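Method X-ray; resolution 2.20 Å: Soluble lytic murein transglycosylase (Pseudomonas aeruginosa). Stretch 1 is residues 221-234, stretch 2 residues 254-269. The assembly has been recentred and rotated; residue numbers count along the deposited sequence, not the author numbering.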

# COMPACT_ATOMS: atom_id res chain seq x y z
N PRO A 221 13.07 -9.18 23.19
CA PRO A 221 12.92 -8.07 24.13
C PRO A 221 12.35 -8.48 25.48
O PRO A 221 12.40 -7.67 26.41
CB PRO A 221 11.98 -7.11 23.41
CG PRO A 221 11.29 -7.94 22.39
CD PRO A 221 12.19 -9.06 22.02
N ALA A 222 11.82 -9.69 25.61
CA ALA A 222 11.30 -10.12 26.90
C ALA A 222 12.40 -10.21 27.94
O ALA A 222 12.10 -10.29 29.13
CB ALA A 222 10.59 -11.48 26.78
N GLN A 223 13.67 -10.19 27.52
CA GLN A 223 14.74 -10.13 28.52
C GLN A 223 14.70 -8.85 29.34
O GLN A 223 15.33 -8.80 30.41
CB GLN A 223 16.13 -10.29 27.87
CG GLN A 223 16.37 -11.57 27.06
CD GLN A 223 17.62 -11.46 26.15
OE1 GLN A 223 17.53 -11.02 24.99
NE2 GLN A 223 18.77 -11.85 26.68
N LEU A 224 13.99 -7.80 28.88
CA LEU A 224 13.88 -6.60 29.70
C LEU A 224 13.18 -6.86 31.02
O LEU A 224 13.24 -6.01 31.91
CB LEU A 224 13.20 -5.47 28.92
CG LEU A 224 13.97 -4.99 27.68
CD1 LEU A 224 13.22 -3.90 26.91
CD2 LEU A 224 15.37 -4.48 28.09
N SER A 225 12.55 -8.03 31.18
CA SER A 225 12.00 -8.44 32.46
C SER A 225 13.06 -8.51 33.54
O SER A 225 12.74 -8.45 34.73
CB SER A 225 11.32 -9.82 32.34
OG SER A 225 10.21 -9.76 31.47
N GLN A 226 14.32 -8.70 33.14
CA GLN A 226 15.45 -8.75 34.07
C GLN A 226 15.90 -7.31 34.37
O GLN A 226 16.97 -6.87 33.95
CB GLN A 226 16.59 -9.57 33.50
CG GLN A 226 16.27 -11.04 33.23
CD GLN A 226 17.43 -11.75 32.53
OE1 GLN A 226 17.27 -12.28 31.44
NE2 GLN A 226 18.59 -11.74 33.15
N THR A 227 15.05 -6.59 35.10
CA THR A 227 15.26 -5.17 35.32
C THR A 227 16.61 -4.90 35.99
O THR A 227 17.30 -3.93 35.65
CB THR A 227 14.13 -4.59 36.17
OG1 THR A 227 13.87 -5.45 37.29
CG2 THR A 227 12.86 -4.48 35.33
N GLY A 228 17.02 -5.79 36.90
CA GLY A 228 18.33 -5.66 37.52
C GLY A 228 19.48 -5.59 36.54
O GLY A 228 20.53 -5.02 36.86
N ARG A 229 19.32 -6.16 35.34
CA ARG A 229 20.39 -6.19 34.36
C ARG A 229 20.42 -4.95 33.48
O ARG A 229 21.44 -4.67 32.85
CB ARG A 229 20.25 -7.45 33.49
CG ARG A 229 21.54 -7.96 32.85
CD ARG A 229 21.67 -7.46 31.41
NE ARG A 229 23.02 -7.62 30.84
CZ ARG A 229 23.99 -6.71 30.95
NH1 ARG A 229 23.78 -5.59 31.63
NH2 ARG A 229 25.18 -6.93 30.39
N PHE A 230 19.32 -4.20 33.42
CA PHE A 230 19.27 -3.05 32.52
C PHE A 230 19.17 -1.75 33.31
O PHE A 230 18.34 -0.90 33.01
CB PHE A 230 18.11 -3.21 31.54
CG PHE A 230 18.27 -4.39 30.63
CD1 PHE A 230 18.97 -4.27 29.43
CD2 PHE A 230 17.77 -5.63 30.98
CE1 PHE A 230 19.13 -5.35 28.59
CE2 PHE A 230 17.93 -6.72 30.15
CZ PHE A 230 18.61 -6.58 28.95
N SER A 231 20.05 -1.58 34.30
CA SER A 231 19.95 -0.54 35.32
C SER A 231 20.94 0.61 35.16
O SER A 231 20.75 1.65 35.80
CB SER A 231 20.17 -1.17 36.70
OG SER A 231 21.45 -1.78 36.74
N GLN A 232 21.98 0.45 34.36
CA GLN A 232 23.03 1.46 34.24
C GLN A 232 22.47 2.76 33.66
O GLN A 232 21.91 2.77 32.56
CB GLN A 232 24.13 0.89 33.37
CG GLN A 232 25.34 1.75 33.18
CD GLN A 232 26.44 0.98 32.49
OE1 GLN A 232 27.26 0.33 33.14
NE2 GLN A 232 26.45 1.02 31.16
N ARG A 233 22.65 3.87 34.39
CA ARG A 233 21.97 5.13 34.04
C ARG A 233 22.77 5.91 33.00
O ARG A 233 23.33 6.97 33.26
CB ARG A 233 21.75 5.98 35.28
CG ARG A 233 21.10 5.29 36.45
CD ARG A 233 20.63 6.33 37.49
NE ARG A 233 19.47 7.09 37.03
CZ ARG A 233 18.28 7.12 37.64
NH1 ARG A 233 18.10 6.45 38.77
NH2 ARG A 233 17.29 7.84 37.13
N ASP A 234 22.80 5.37 31.78
CA ASP A 234 23.39 6.08 30.65
C ASP A 234 22.44 6.04 29.46
O ASP A 234 21.48 5.26 29.44
CB ASP A 234 24.77 5.50 30.28
CG ASP A 234 24.73 4.02 29.91
OD1 ASP A 234 23.85 3.60 29.12
OD2 ASP A 234 25.60 3.27 30.39
N GLU A 254 0.89 -5.24 27.38
CA GLU A 254 0.71 -5.19 28.83
C GLU A 254 2.03 -5.36 29.55
O GLU A 254 2.33 -4.61 30.49
CB GLU A 254 -0.30 -6.24 29.30
CG GLU A 254 -1.70 -6.09 28.70
CD GLU A 254 -1.82 -6.68 27.29
OE1 GLU A 254 -2.97 -6.78 26.78
OE2 GLU A 254 -0.77 -7.07 26.70
N LYS A 255 2.85 -6.34 29.13
CA LYS A 255 4.17 -6.49 29.73
C LYS A 255 5.04 -5.26 29.44
O LYS A 255 5.78 -4.80 30.31
CB LYS A 255 4.85 -7.76 29.22
CG LYS A 255 6.20 -8.02 29.87
CD LYS A 255 7.13 -8.83 28.96
CE LYS A 255 7.25 -10.32 29.38
NZ LYS A 255 7.79 -10.51 30.75
N ALA A 256 4.93 -4.71 28.23
CA ALA A 256 5.72 -3.54 27.88
C ALA A 256 5.36 -2.35 28.77
O ALA A 256 6.24 -1.58 29.17
CB ALA A 256 5.51 -3.20 26.41
N LEU A 257 4.07 -2.18 29.06
CA LEU A 257 3.64 -1.08 29.90
C LEU A 257 4.16 -1.22 31.33
O LEU A 257 4.63 -0.24 31.93
CB LEU A 257 2.10 -0.99 29.90
CG LEU A 257 1.53 0.19 30.69
CD1 LEU A 257 2.19 1.48 30.22
CD2 LEU A 257 0.04 0.29 30.53
N SER A 258 4.07 -2.42 31.90
CA SER A 258 4.63 -2.63 33.23
C SER A 258 6.11 -2.27 33.26
O SER A 258 6.60 -1.71 34.25
CB SER A 258 4.46 -4.09 33.68
OG SER A 258 3.11 -4.38 33.90
N LEU A 259 6.84 -2.61 32.20
CA LEU A 259 8.28 -2.40 32.24
C LEU A 259 8.62 -0.93 32.05
O LEU A 259 9.56 -0.42 32.68
CB LEU A 259 8.97 -3.27 31.19
CG LEU A 259 8.90 -4.75 31.59
CD1 LEU A 259 9.38 -5.62 30.44
CD2 LEU A 259 9.77 -4.98 32.83
N LEU A 260 7.88 -0.24 31.18
CA LEU A 260 7.98 1.21 31.10
C LEU A 260 7.76 1.84 32.47
O LEU A 260 8.51 2.73 32.88
CB LEU A 260 6.97 1.76 30.10
CG LEU A 260 6.93 3.29 30.01
CD1 LEU A 260 8.27 3.83 29.55
CD2 LEU A 260 5.80 3.77 29.09
N ASP A 261 6.77 1.33 33.22
CA ASP A 261 6.49 1.90 34.53
C ASP A 261 7.67 1.69 35.48
O ASP A 261 7.92 2.53 36.35
CB ASP A 261 5.19 1.31 35.10
CG ASP A 261 3.96 1.78 34.33
OD1 ASP A 261 4.07 2.79 33.60
OD2 ASP A 261 2.89 1.14 34.45
N TYR A 262 8.40 0.59 35.32
CA TYR A 262 9.62 0.42 36.10
C TYR A 262 10.76 1.29 35.57
O TYR A 262 11.47 1.93 36.34
CB TYR A 262 10.06 -1.05 36.09
CG TYR A 262 11.31 -1.27 36.91
CD1 TYR A 262 12.58 -1.05 36.35
CD2 TYR A 262 11.23 -1.72 38.23
CE1 TYR A 262 13.73 -1.23 37.10
CE2 TYR A 262 12.37 -1.92 38.98
CZ TYR A 262 13.61 -1.67 38.41
OH TYR A 262 14.74 -1.87 39.15
N TYR A 263 10.99 1.27 34.25
CA TYR A 263 12.21 1.87 33.69
C TYR A 263 12.15 3.39 33.62
O TYR A 263 13.21 4.03 33.58
CB TYR A 263 12.48 1.32 32.27
CG TYR A 263 13.08 -0.07 32.27
CD1 TYR A 263 14.32 -0.31 32.83
CD2 TYR A 263 12.38 -1.15 31.72
CE1 TYR A 263 14.88 -1.57 32.83
CE2 TYR A 263 12.92 -2.43 31.73
CZ TYR A 263 14.17 -2.63 32.27
OH TYR A 263 14.72 -3.89 32.29
N SER A 264 10.95 3.97 33.59
CA SER A 264 10.82 5.41 33.36
C SER A 264 11.65 6.21 34.36
O SER A 264 12.31 7.18 33.98
CB SER A 264 9.35 5.81 33.42
OG SER A 264 9.18 7.14 32.96
N SER A 265 11.66 5.80 35.62
CA SER A 265 12.36 6.53 36.67
C SER A 265 13.78 6.02 36.89
O SER A 265 14.51 6.59 37.71
CB SER A 265 11.59 6.44 37.99
OG SER A 265 11.84 5.20 38.64
N ALA A 266 14.19 4.97 36.20
CA ALA A 266 15.50 4.39 36.42
C ALA A 266 16.52 4.75 35.35
O ALA A 266 17.72 4.58 35.59
CB ALA A 266 15.38 2.86 36.54
N LEU A 267 16.09 5.24 34.19
CA LEU A 267 16.96 5.39 33.04
C LEU A 267 16.74 6.74 32.37
O LEU A 267 15.60 7.21 32.30
CB LEU A 267 16.72 4.27 32.02
CG LEU A 267 17.11 2.88 32.50
CD1 LEU A 267 16.86 1.84 31.41
CD2 LEU A 267 18.57 2.87 32.93
N PRO A 268 17.70 7.33 31.93
CA PRO A 268 17.58 8.70 31.39
C PRO A 268 17.06 8.73 29.96
O PRO A 268 17.75 9.11 29.01
CB PRO A 268 19.02 9.21 31.49
CG PRO A 268 19.83 7.97 31.19
CD PRO A 268 19.10 6.87 31.95
N PHE A 269 15.81 8.31 29.78
CA PHE A 269 15.17 8.45 28.48
C PHE A 269 15.10 9.92 28.09
O PHE A 269 14.77 10.77 28.91
CB PHE A 269 13.75 7.88 28.51
CG PHE A 269 13.68 6.42 28.77
CD1 PHE A 269 14.12 5.51 27.82
CD2 PHE A 269 13.13 5.94 29.95
CE1 PHE A 269 14.04 4.15 28.05
CE2 PHE A 269 13.04 4.58 30.19
CZ PHE A 269 13.50 3.68 29.24
O HOH W 1 15.13 -4.60 39.44

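The contact is built from one face of a helix, read at Lys255, Leu259, Tyr262 and Tyr263, against a chain of short 3-10 turns, and from the loops that follow on each stretch; the two stretches bury 704 Å² between them, both sides summed. Leu224 O accepts no backbone hydrogen bond within its stretch, and Tyr263 takes it. The CA-to-CB bond of Tyr263 points sideways, but chi1 in m (-78°) swings the ring toward stretch 1, where Tyr263 OH donates to Leu224 O at 2.6 Å, with that carbonyl at the ring edge. A buried hydroxyl is thus paid for, while the ring carbons stay free for packing: Tyr263 CE2 lies 4.1 Å from Leu224 CB and Tyr263 CE1 3.8 Å from Phe230 CB.

One turn back, Leu259, m,t, has its CA-to-CB bond pointing toward the partner and sets CD1 4.1 Å from Leu224 CB and CD2 4.0 Å from Thr227 CG2, apolar branches filling the space beside the tyrosine. Another turn back, Lys255 reaches along a bent chain, chi3 off-well at -103° and chi4 m, so that NZ donates to Ser225 OG at 2.6 Å. Ser225 OG, in m, donates to Ala222 O at 3.1 Å, so one small hydroxyl ties the lysine to the turn.

Thr227 suits its place by being two-sided. With chi1 in p, CG2 sits over the face of the Tyr262 ring, 3.8 Å from its centroid, while OG1 reaches a water at 2.6 Å that Tyr262 OH also binds at 2.8 Å.

Past the helix, the means change. Leu267 starts away, but its m,t side chain returns to lay CD2 3.4 Å from Gln232 O. Arg233, m,t,p, carries its guanidinium across to stretch 2: NH2 donates to Ser265 O at 3.1 Å, and Ala266 O lies over one face, 3.3 Å from Arg233 CZ. Pro268 closes this end, its CG 3.6 Å from Asp234 O.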